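Local coordinates for pterin-4-alpha-carbinolamine dehydratase MoaB2 (Mycobacterium marinum, PDB 3RFQ), which probably takes part in molybdenum cofactor biosynthesis as a MogA/MoaB-family protein with a probable molybdopterin-binding domain, at residues A133-A138 against A157-A162. Sequence-based numbering, arbitrary orientation.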
# COMPACT_ATOMS: atom_id res chain seq x y z
N ALA C 133 -2.24 -3.40 9.15
CA ALA C 133 -2.19 -4.36 10.24
C ALA C 133 -3.38 -4.30 11.21
O ALA C 133 -3.39 -5.04 12.18
CB ALA C 133 -0.84 -4.23 11.01
N GLY C 134 -4.38 -3.45 10.95
CA GLY C 134 -5.55 -3.30 11.85
C GLY C 134 -5.24 -2.68 13.22
O GLY C 134 -5.95 -2.92 14.19
N ILE C 135 -4.16 -1.92 13.30
CA ILE C 135 -3.76 -1.25 14.52
C ILE C 135 -4.28 0.19 14.41
O ILE C 135 -3.67 1.03 13.76
CB ILE C 135 -2.20 -1.29 14.66
CG1 ILE C 135 -1.71 -2.74 14.53
CG2 ILE C 135 -1.76 -0.66 16.00
CD1 ILE C 135 -0.21 -2.85 14.26
N ILE C 136 -5.46 0.42 14.97
CA ILE C 136 -6.19 1.65 14.67
C ILE C 136 -5.57 2.86 15.35
O ILE C 136 -5.54 3.92 14.75
CB ILE C 136 -7.71 1.56 14.95
CG1 ILE C 136 -8.32 0.29 14.37
CG2 ILE C 136 -8.49 2.74 14.27
CD1 ILE C 136 -8.14 0.11 12.82
N ASP C 137 -5.05 2.71 16.57
CA ASP C 137 -4.36 3.83 17.23
C ASP C 137 -3.10 4.24 16.45
O ASP C 137 -2.78 5.43 16.38
CB ASP C 137 -4.13 3.61 18.75
CG ASP C 137 -3.11 2.51 19.05
OD1 ASP C 137 -3.00 1.56 18.27
OD2 ASP C 137 -2.45 2.58 20.11
N ALA C 138 -2.42 3.28 15.84
CA ALA C 138 -1.31 3.59 14.93
C ALA C 138 -1.80 4.18 13.61
O ALA C 138 -1.30 5.22 13.18
CB ALA C 138 -0.42 2.34 14.67
N ALA C 157 2.07 5.97 18.87
CA ALA C 157 0.91 5.69 19.69
C ALA C 157 1.24 4.73 20.84
O ALA C 157 2.28 4.04 20.81
CB ALA C 157 -0.27 5.15 18.85
N GLY C 158 0.37 4.68 21.84
CA GLY C 158 0.66 3.93 23.07
C GLY C 158 0.41 2.42 23.14
O GLY C 158 0.98 1.75 24.01
N SER C 159 -0.43 1.84 22.27
CA SER C 159 -0.76 0.41 22.45
C SER C 159 0.51 -0.43 22.17
O SER C 159 1.41 0.02 21.48
CB SER C 159 -1.89 -0.01 21.50
OG SER C 159 -1.37 -0.11 20.18
N ARG C 160 0.59 -1.64 22.71
CA ARG C 160 1.72 -2.53 22.41
C ARG C 160 1.90 -2.82 20.90
O ARG C 160 3.03 -2.89 20.41
CB ARG C 160 1.54 -3.87 23.14
CG ARG C 160 2.88 -4.62 23.39
CD ARG C 160 2.81 -5.28 24.78
NE ARG C 160 3.99 -6.07 25.11
CZ ARG C 160 5.00 -5.60 25.83
NH1 ARG C 160 4.92 -4.36 26.31
NH2 ARG C 160 6.06 -6.35 26.07
N TYR C 161 0.79 -3.03 20.18
CA TYR C 161 0.87 -3.30 18.76
C TYR C 161 1.39 -2.09 18.02
O TYR C 161 2.21 -2.24 17.11
CB TYR C 161 -0.47 -3.75 18.17
CG TYR C 161 -0.92 -5.16 18.53
CD1 TYR C 161 -0.10 -6.05 19.24
CD2 TYR C 161 -2.16 -5.63 18.09
CE1 TYR C 161 -0.53 -7.36 19.53
CE2 TYR C 161 -2.60 -6.93 18.37
CZ TYR C 161 -1.79 -7.79 19.09
OH TYR C 161 -2.27 -9.05 19.38
N ALA C 162 0.96 -0.88 18.41
CA ALA C 162 1.51 0.37 17.78
C ALA C 162 3.01 0.49 17.96
O ALA C 162 3.75 0.84 17.04
CB ALA C 162 0.81 1.65 18.30
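Asp137 reaches from the first turn of helix 136-139 to the start of helix 160-180 and meets Ser159 there through both carboxylate oxygens. The firm bond runs from Ser159 N to Asp137 OD2, 3.0 Å long and bent to 147° at the hydrogen, the donor arriving nearly along the C-O axis. The hydroxyl of Ser159 lies close to both oxygens, its OG 2.9 Å from Asp137 OD2, in contacts that are weak as hydrogen bonds. Ser159 OG has a further task as N-cap: with chi1 at 74° it sits between its own backbone N and carbonyl carbon and accepts from Ala162 N at 3.0 Å. Asp137 thus holds the capping residue by its backbone N-H and lies beside its hydroxyl, and its negative charge at the N-terminus of a long helix would probably be stabilised by the helix dipole.

In this MogA/MoaB-type alpha/beta fold, the segment 157-162 leads from strand 151-156 of the central mixed sheet into helix 160-180, while Gly134 ends helix 120-132 in a Schellman motif, after which Ile135 occupies the N-cap position of the short helix 136-139.

Between these two helix starts the packing is close, with methyl groups set against one another and against backbone atoms. Ala138 CB rests 3.9 Å from Ala162 CB, and Ala157 CB lies 3.5 Å from Asp137 O. Ile135 is buried too; its CG2, anti to the backbone N, comes 3.6 Å from Ala162 N, whereas CG1 and CD1 lie against Tyr161 CB.

The looser side begins at Tyr161: the end of its side chain leads away from 133-138, and Tyr161 packs on Asn171 of a second subunit. Exposed Arg160 also turns from the contact, forming a salt bridge with Glu60 of that same neighbouring subunit.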